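Putative glyoxalase (Bacillus halodurans C-125, PDB 3CT8) probably acts as a zinc-dependent enzyme of the glyoxalase/bleomycin resistance protein/dioxygenase superfamily, although its substrate is not established. Local coordinates at residues Ala130-Asp135 with Lys140-Ala145; Trp38-Gly43 with Lys108-Pro113. All blocks are in the same frame, centred on the assembly; numbering follows the deposited sequence.

From the N terminus the chain lays down strand 21-28, then helix 31-44, completes the four-stranded sheet with strands 48-53, 56-61 and 64-70, and adds strand 86-93 and helix 97-110. Contact 2 closes this long loop, with 64 residues between its segments, by setting Trp40 of the first helix against the end of the second. Contact 1 follows in series, neither nested nor crossed: strands 130-134 and 140-144 pair as a hairpin across the five-residue connection 135-139 and bring Glu142 to a zinc site shared with the second subunit. The contacts meet where Pro113 O accepts a probable hydrogen bond from Glu134 N, and where Trp38 reaches Asp135 and packs on Val141. Both helices pack on the hairpin face that carries Cys133, away from the metal.

Contact 1 of 2, residues Ala130-Asp135 with Lys140-Ala145; sequences AVFCED and KVEIVA. With ZN (zinc ion), chain B.
The zinc site rests on an antiparallel beta hairpin, with Glu142 presented beside Phe132 in a non-hydrogen-bonded pair. The OE1 atom of Glu142 binds the zinc ion at 2.1 Å. His89 of the adjoining strand 86-93 and His23 of the second subunit also bind this metal, so the site spans the dimer, as in other glyoxalase-superfamily enzymes with shared metal sites. Glu142 CG is anti to its backbone N (chi1 178°), and the extended chain beyond it carries the carboxylate away from the sheet to the metal. On the way, Glu142 CG passes over a face of the Phe132 ring, 3.9 Å from its centroid, in a CH-pi contact. Ring and side chain run alongside each other, their ring and carboxylate planes 40° apart. Tyr116 meets the same ring edge-to-face. Lys140, on the same side of the hairpin, sends NZ to Tyr116 OH and to an unidentified bound molecule. Two reciprocal backbone pairs hold the strands. Val131 and Ile143 exchange bonds of 3.2 Å (Val131 N to Ile143 O) and 3.1 Å (Ile143 N to Val131 O). Cys133 N to Val141 O is shorter at 2.7 Å, while Val141 N to Cys133 O measures 2.8 Å. The opposite face is apolar: Cys133 SG lies 3.7 Å from Val141 CB, and Val131 CG1 meets Ile143 CD1, with helices 31-44 and 97-110 packed over them. Asp135 OD1 accepts the backbone N-H groups of Asn137 and Ile139 within the turn. With OE1 on zinc and OE2 hydrogen-bonded to His128, both carboxylate oxygens of Glu142 are engaged; these bonds and the Phe132 ring alongside should restrict its rotation.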
ATOM      1  N   ALA A 130       7.165   9.592  15.324  1.00 50.35           N
ATOM      2  CA  ALA A 130       5.965   8.838  14.908  1.00 48.90           C
ATOM      3  C   ALA A 130       5.350   7.851  15.884  1.00 50.20           C
ATOM      4  O   ALA A 130       5.959   7.411  16.864  1.00 53.41           O
ATOM      5  CB  ALA A 130       6.285   8.077  13.642  1.00 44.65           C
ATOM      6  N   VAL A 131       4.089   7.545  15.601  1.00 48.88           N
ATOM      7  CA  VAL A 131       3.359   6.531  16.370  1.00 47.67           C
ATOM      8  C   VAL A 131       3.142   5.359  15.472  1.00 47.28           C
ATOM      9  O   VAL A 131       2.790   5.498  14.298  1.00 48.82           O
ATOM     10  CB  VAL A 131       1.987   6.979  16.952  1.00 48.02           C
ATOM     11  CG1 VAL A 131       1.012   7.559  15.895  1.00 50.15           C
ATOM     12  CG2 VAL A 131       1.336   5.810  17.725  1.00 46.11           C
ATOM     13  N   PHE A 132       3.415   4.198  16.024  1.00 47.18           N
ATOM     14  CA  PHE A 132       3.227   2.933  15.364  1.00 49.16           C
ATOM     15  C   PHE A 132       2.127   2.191  16.117  1.00 50.83           C
ATOM     16  O   PHE A 132       2.128   2.099  17.371  1.00 47.33           O
ATOM     17  CB  PHE A 132       4.510   2.117  15.358  1.00 50.77           C
ATOM     18  CG  PHE A 132       5.612   2.681  14.486  1.00 52.79           C
ATOM     19  CD1 PHE A 132       6.535   3.571  14.973  1.00 51.54           C
ATOM     20  CD2 PHE A 132       5.756   2.254  13.181  1.00 58.00           C
ATOM     21  CE1 PHE A 132       7.556   4.073  14.157  1.00 48.14           C
ATOM     22  CE2 PHE A 132       6.778   2.751  12.383  1.00 54.20           C
ATOM     23  CZ  PHE A 132       7.678   3.650  12.893  1.00 47.17           C
ATOM     24  N   CYS A 133       1.183   1.656  15.341  1.00 50.94           N
ATOM     25  CA  CYS A 133       0.045   0.932  15.916  1.00 49.49           C
ATOM     26  C   CYS A 133      -0.416  -0.206  15.019  1.00 48.79           C
ATOM     27  O   CYS A 133       0.172  -0.481  13.961  1.00 47.39           O
ATOM     28  CB  CYS A 133      -1.126   1.884  16.179  1.00 50.71           C
ATOM     29  SG  CYS A 133      -1.952   2.563  14.680  1.00 52.73           S
ATOM     30  N   GLU A 134      -1.482  -0.860  15.437  1.00 47.37           N
ATOM     31  CA  GLU A 134      -2.016  -1.989  14.669  1.00 49.21           C
ATOM     32  C   GLU A 134      -3.484  -1.839  14.371  1.00 49.85           C
ATOM     33  O   GLU A 134      -4.265  -1.455  15.238  1.00 51.41           O
ATOM     34  CB  GLU A 134      -1.842  -3.334  15.400  1.00 49.08           C
ATOM     35  CG  GLU A 134      -0.442  -3.915  15.484  1.00 52.67           C
ATOM     36  CD  GLU A 134      -0.411  -5.265  16.244  1.00 56.15           C
ATOM     37  OE1 GLU A 134      -1.253  -5.461  17.126  1.00 59.14           O
ATOM     38  OE2 GLU A 134       0.466  -6.112  15.984  1.00 52.88           O
ATOM     39  N   ASP A 135      -3.855  -2.178  13.144  1.00 49.06           N
ATOM     40  CA  ASP A 135      -5.256  -2.121  12.773  1.00 50.23           C
ATOM     41  C   ASP A 135      -5.820  -3.460  13.309  1.00 50.84           C
ATOM     42  O   ASP A 135      -5.061  -4.279  13.849  1.00 49.37           O
ATOM     43  CB  ASP A 135      -5.489  -1.902  11.267  1.00 49.39           C
ATOM     44  CG  ASP A 135      -5.409  -3.169  10.453  1.00 50.69           C
ATOM     45  OD1 ASP A 135      -4.860  -4.191  10.911  1.00 48.95           O
ATOM     46  OD2 ASP A 135      -5.936  -3.124   9.320  1.00 50.54           O
ATOM     47  N   LYS A 140       0.408  -3.245  10.495  1.00 50.50           N
ATOM     48  CA  LYS A 140       1.129  -2.149  11.162  1.00 51.08           C
ATOM     49  C   LYS A 140       0.835  -0.825  10.446  1.00 50.06           C
ATOM     50  O   LYS A 140       0.839  -0.744   9.206  1.00 48.12           O
ATOM     51  CB  LYS A 140       2.649  -2.440  11.280  1.00 51.16           C
ATOM     52  CG  LYS A 140       3.424  -1.365  12.047  1.00 52.08           C
ATOM     53  CD  LYS A 140       4.838  -1.772  12.406  1.00 53.27           C
ATOM     54  CE  LYS A 140       5.784  -1.901  11.241  1.00 54.45           C
ATOM     55  NZ  LYS A 140       7.210  -2.303  11.655  1.00 49.14           N
ATOM     56  N   VAL A 141       0.518   0.181  11.263  1.00 48.92           N
ATOM     57  CA  VAL A 141       0.155   1.501  10.815  1.00 47.51           C
ATOM     58  C   VAL A 141       0.980   2.543  11.541  1.00 48.41           C
ATOM     59  O   VAL A 141       1.110   2.515  12.762  1.00 49.02           O
ATOM     60  CB  VAL A 141      -1.341   1.797  11.076  1.00 47.93           C
ATOM     61  CG1 VAL A 141      -1.711   3.138  10.467  1.00 49.05           C
ATOM     62  CG2 VAL A 141      -2.217   0.746  10.464  1.00 47.05           C
ATOM     63  N   GLU A 142       1.515   3.451  10.738  1.00 47.56           N
ATOM     64  CA  GLU A 142       2.385   4.556  11.175  1.00 50.23           C
ATOM     65  C   GLU A 142       1.926   5.936  10.708  1.00 50.72           C
ATOM     66  O   GLU A 142       1.464   6.131   9.574  1.00 51.17           O
ATOM     67  CB  GLU A 142       3.809   4.289  10.629  1.00 48.74           C
ATOM     68  CG  GLU A 142       4.890   5.325  10.905  1.00 49.27           C
ATOM     69  CD  GLU A 142       6.162   4.991  10.110  1.00 50.35           C
ATOM     70  OE1 GLU A 142       6.209   3.837   9.590  1.00 46.15           O
ATOM     71  OE2 GLU A 142       7.081   5.837   9.966  1.00 53.35           O
ATOM     72  N   ILE A 143       2.034   6.883  11.630  1.00 51.71           N
ATOM     73  CA  ILE A 143       1.719   8.319  11.359  1.00 51.00           C
ATOM     74  C   ILE A 143       3.001   9.071  11.755  1.00 48.74           C
ATOM     75  O   ILE A 143       3.431   9.040  12.904  1.00 47.67           O
ATOM     76  CB  ILE A 143       0.421   8.858  12.018  1.00 50.31           C
ATOM     77  CG1 ILE A 143      -0.772   8.000  11.615  1.00 52.43           C
ATOM     78  CG2 ILE A 143       0.166  10.263  11.592  1.00 49.73           C
ATOM     79  CD1 ILE A 143      -0.856   6.723  12.433  1.00 57.04           C
ATOM     80  N   VAL A 144       3.560   9.783  10.789  1.00 48.91           N
ATOM     81  CA  VAL A 144       4.830  10.479  11.029  0.50 50.68           C
ATOM     82  C   VAL A 144       4.793  11.996  10.872  1.00 51.54           C
ATOM     83  O   VAL A 144       4.219  12.574   9.922  1.00 51.32           O
ATOM     84  CB  VAL A 144       6.001   9.818  10.234  0.50 50.72           C
ATOM     85  CG1 VAL A 144       5.589   9.467   8.810  0.50 51.63           C
ATOM     86  CG2 VAL A 144       7.252  10.678  10.265  0.50 49.91           C
ATOM     87  N   ALA A 145       5.426  12.616  11.860  1.00 51.17           N
ATOM     88  CA  ALA A 145       5.517  14.063  11.933  1.00 51.66           C
ATOM     89  C   ALA A 145       6.582  14.562  10.946  1.00 53.87           C
ATOM     90  O   ALA A 145       7.573  13.880  10.643  1.00 54.46           O
ATOM     91  CB  ALA A 145       5.886  14.531  13.385  1.00 52.06           C
TER
HETATM   92 ZN    ZN B 128       7.651   3.072   8.231  1.00 53.04          ZN

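Contact 2 of 2, residues Trp38-Gly43 with Lys108-Pro113; sequences WDWLLG and KERGDP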
ATOM      1  N   TRP A  38     -10.579   2.213  10.527  1.00 51.77           N
ATOM      2  CA  TRP A  38     -10.225   3.065   9.386  1.00 50.77           C
ATOM      3  C   TRP A  38     -11.103   4.279   9.262  1.00 49.42           C
ATOM      4  O   TRP A  38     -10.653   5.323   8.878  1.00 47.97           O
ATOM      5  CB  TRP A  38     -10.154   2.249   8.095  1.00 50.79           C
ATOM      6  CG  TRP A  38      -9.013   1.286   8.167  1.00 47.10           C
ATOM      7  CD1 TRP A  38      -9.068  -0.060   8.443  1.00 47.35           C
ATOM      8  CD2 TRP A  38      -7.625   1.627   8.093  1.00 39.84           C
ATOM      9  NE1 TRP A  38      -7.791  -0.588   8.451  1.00 46.82           N
ATOM     10  CE2 TRP A  38      -6.889   0.429   8.234  1.00 42.45           C
ATOM     11  CE3 TRP A  38      -6.935   2.818   7.835  1.00 43.63           C
ATOM     12  CZ2 TRP A  38      -5.475   0.401   8.174  1.00 53.03           C
ATOM     13  CZ3 TRP A  38      -5.535   2.795   7.770  1.00 47.89           C
ATOM     14  CH2 TRP A  38      -4.814   1.604   7.966  1.00 44.90           C
ATOM     15  N   ASP A  39     -12.366   4.151   9.595  1.00 49.60           N
ATOM     16  CA  ASP A  39     -13.230   5.321   9.518  1.00 50.54           C
ATOM     17  C   ASP A  39     -12.652   6.379  10.452  1.00 51.81           C
ATOM     18  O   ASP A  39     -12.617   7.591  10.138  1.00 50.63           O
ATOM     19  CB  ASP A  39     -14.664   5.036   9.966  1.00 49.62           C
ATOM     20  CG  ASP A  39     -15.543   4.404   8.888  1.00 50.03           C
ATOM     21  OD1 ASP A  39     -15.116   4.180   7.728  1.00 46.05           O
ATOM     22  OD2 ASP A  39     -16.725   4.168   9.238  1.00 45.96           O
ATOM     23  N   TRP A  40     -12.207   5.886  11.615  1.00 53.00           N
ATOM     24  CA  TRP A  40     -11.680   6.751  12.664  1.00 51.43           C
ATOM     25  C   TRP A  40     -10.368   7.387  12.268  1.00 51.83           C
ATOM     26  O   TRP A  40     -10.208   8.620  12.250  1.00 51.58           O
ATOM     27  CB  TRP A  40     -11.570   6.052  14.049  1.00 52.04           C
ATOM     28  CG  TRP A  40     -10.740   6.906  14.943  1.00 49.39           C
ATOM     29  CD1 TRP A  40     -11.112   8.067  15.531  1.00 51.96           C
ATOM     30  CD2 TRP A  40      -9.339   6.735  15.241  1.00 53.07           C
ATOM     31  NE1 TRP A  40     -10.041   8.631  16.199  1.00 51.67           N
ATOM     32  CE2 TRP A  40      -8.944   7.825  16.038  1.00 52.88           C
ATOM     33  CE3 TRP A  40      -8.388   5.765  14.911  1.00 54.30           C
ATOM     34  CZ2 TRP A  40      -7.654   7.965  16.512  1.00 48.57           C
ATOM     35  CZ3 TRP A  40      -7.116   5.902  15.388  1.00 55.61           C
ATOM     36  CH2 TRP A  40      -6.761   6.996  16.187  1.00 54.82           C
ATOM     37  N   LEU A  41      -9.433   6.543  11.870  1.00 53.03           N
ATOM     38  CA  LEU A  41      -8.105   7.049  11.510  1.00 51.78           C
ATOM     39  C   LEU A  41      -8.111   7.947  10.284  1.00 50.08           C
ATOM     40  O   LEU A  41      -7.555   9.042  10.288  1.00 49.41           O
ATOM     41  CB  LEU A  41      -7.107   5.919  11.314  1.00 51.58           C
ATOM     42  CG  LEU A  41      -5.683   6.462  11.131  1.00 52.73           C
ATOM     43  CD1 LEU A  41      -5.196   7.289  12.364  1.00 46.30           C
ATOM     44  CD2 LEU A  41      -4.716   5.302  10.803  1.00 53.16           C
ATOM     45  N   LEU A  42      -8.721   7.447   9.228  1.00 49.76           N
ATOM     46  CA  LEU A  42      -8.782   8.153   7.951  1.00 49.24           C
ATOM     47  C   LEU A  42      -9.624   9.382   8.165  1.00 48.31           C
ATOM     48  O   LEU A  42      -9.435  10.405   7.543  1.00 47.60           O
ATOM     49  CB  LEU A  42      -9.322   7.263   6.824  1.00 49.67           C
ATOM     50  CG  LEU A  42      -8.459   6.007   6.548  1.00 50.29           C
ATOM     51  CD1 LEU A  42      -8.947   5.196   5.309  1.00 47.66           C
ATOM     52  CD2 LEU A  42      -6.945   6.413   6.377  1.00 48.57           C
ATOM     53  N   GLY A  43     -10.501   9.278   9.152  1.00 49.73           N
ATOM     54  CA  GLY A  43     -11.382  10.372   9.532  1.00 47.39           C
ATOM     55  C   GLY A  43     -10.491  11.437  10.145  1.00 48.11           C
ATOM     56  O   GLY A  43     -10.497  12.587   9.746  1.00 49.00           O
ATOM     57  N   LYS A 108      -4.659   5.084  22.580  1.00 57.61           N
ATOM     58  CA  LYS A 108      -4.688   4.470  23.912  1.00 58.93           C
ATOM     59  C   LYS A 108      -6.095   4.390  24.467  1.00 60.32           C
ATOM     60  O   LYS A 108      -6.494   3.372  24.987  1.00 61.66           O
ATOM     61  CB  LYS A 108      -3.754   5.152  24.927  1.00 59.95           C
ATOM     62  CG  LYS A 108      -2.277   5.075  24.556  1.00 63.10           C
ATOM     63  CD  LYS A 108      -1.341   5.515  25.671  1.00 64.80           C
ATOM     64  CE  LYS A 108      -1.302   4.467  26.765  1.00 68.44           C
ATOM     65  NZ  LYS A 108      -0.260   4.758  27.801  1.00 71.43           N
ATOM     66  N   GLU A 109      -6.869   5.445  24.286  1.00 61.74           N
ATOM     67  CA  GLU A 109      -8.247   5.488  24.807  1.00 62.17           C
ATOM     68  C   GLU A 109      -9.150   4.441  24.178  1.00 62.98           C
ATOM     69  O   GLU A 109      -9.891   3.750  24.873  1.00 62.14           O
ATOM     70  CB  GLU A 109      -8.913   6.856  24.590  1.00 62.09           C
ATOM     71  CG  GLU A 109      -8.338   8.029  25.329  1.00 61.52           C
ATOM     72  CD  GLU A 109      -9.116   9.301  25.033  1.00 68.55           C
ATOM     73  OE1 GLU A 109      -9.754   9.393  23.949  1.00 65.67           O
ATOM     74  OE2 GLU A 109      -9.086  10.213  25.885  1.00 73.29           O
ATOM     75  N   ARG A 110      -9.123   4.367  22.855  1.00 64.46           N
ATOM     76  CA  ARG A 110      -9.974   3.403  22.124  1.00 66.24           C
ATOM     77  C   ARG A 110      -9.415   1.989  22.181  1.00 67.15           C
ATOM     78  O   ARG A 110     -10.042   1.029  21.728  1.00 67.31           O
ATOM     79  CB  ARG A 110     -10.325   3.857  20.701  1.00 66.43           C
ATOM     80  CG  ARG A 110      -9.215   4.261  19.766  1.00 67.86           C
ATOM     81  CD  ARG A 110      -9.854   4.592  18.424  1.00 70.34           C
ATOM     82  NE  ARG A 110     -10.293   3.375  17.742  1.00 70.74           N
ATOM     83  CZ  ARG A 110     -11.280   3.323  16.862  1.00 67.12           C
ATOM     84  NH1 ARG A 110     -12.024   4.392  16.649  1.00 68.02           N
ATOM     85  NH2 ARG A 110     -11.590   2.169  16.288  1.00 66.05           N
ATOM     86  N   GLY A 111      -8.245   1.879  22.794  1.00 67.93           N
ATOM     87  CA  GLY A 111      -7.569   0.585  22.984  1.00 67.55           C
ATOM     88  C   GLY A 111      -6.834  -0.027  21.802  1.00 67.18           C
ATOM     89  O   GLY A 111      -6.396  -1.161  21.865  1.00 67.22           O
ATOM     90  N   ASP A 112      -6.703   0.703  20.710  1.00 66.71           N
ATOM     91  CA  ASP A 112      -5.967   0.156  19.559  1.00 66.52           C
ATOM     92  C   ASP A 112      -4.515  -0.108  20.008  1.00 66.12           C
ATOM     93  O   ASP A 112      -3.917   0.720  20.702  1.00 66.59           O
ATOM     94  CB  ASP A 112      -5.989   1.103  18.359  1.00 66.57           C
ATOM     95  CG  ASP A 112      -7.384   1.327  17.816  1.00 64.58           C
ATOM     96  OD1 ASP A 112      -8.145   0.353  17.646  1.00 59.14           O
ATOM     97  OD2 ASP A 112      -7.693   2.483  17.529  1.00 61.43           O
ATOM     98  N   PRO A 113      -3.930  -1.252  19.599  1.00 64.93           N
ATOM     99  CA  PRO A 113      -2.549  -1.548  20.026  1.00 62.69           C
ATOM    100  C   PRO A 113      -1.463  -0.589  19.537  1.00 61.04           C
ATOM    101  O   PRO A 113      -1.329  -0.357  18.329  1.00 59.30           O
ATOM    102  CB  PRO A 113      -2.305  -2.960  19.463  1.00 61.92           C
ATOM    103  CG  PRO A 113      -3.683  -3.540  19.254  1.00 62.05           C
ATOM    104  CD  PRO A 113      -4.527  -2.369  18.834  1.00 64.48           C
TER
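Over one face of the Trp40 indole lies the aliphatic end of Arg110, whose CD sits 4.0 Å from the centroid of the six-membered ring and 15° off its normal, a CH-pi contact. The guanidinium continues past the five-membered ring toward the root of the side chain, its plane 27° from that of the indole; Arg110 NH1 ends 3.1 Å from Trp40 CB. Trp40 CE3 lies over one face of the guanidinium, Asp112 OD1 in plane at its edge, and Asp112 OD2 receives a weak hydrogen bond of 2.8 Å from Arg110 NE, part of a salt bridge. The same OD2 approaches the indole obliquely, 4.1 Å from Trp40 CZ3. Between Arg110 and Asp112, helix 97-110 ends in a Schellman motif: Gly111 takes a positive phi, and two bonds run back into the last turn, one of them Gly111 N to Lys108 O. This places the acid beside the arginine of the last helical turn. The chi1 of Trp40, 167°, swings CG away from the backbone N of helix 31-44, carrying the indole across to the second helix, where it also packs on Leu103, Lys106 and Leu107. Its NE1 makes a weak hydrogen bond to Glu44 OE2, back within its own helix.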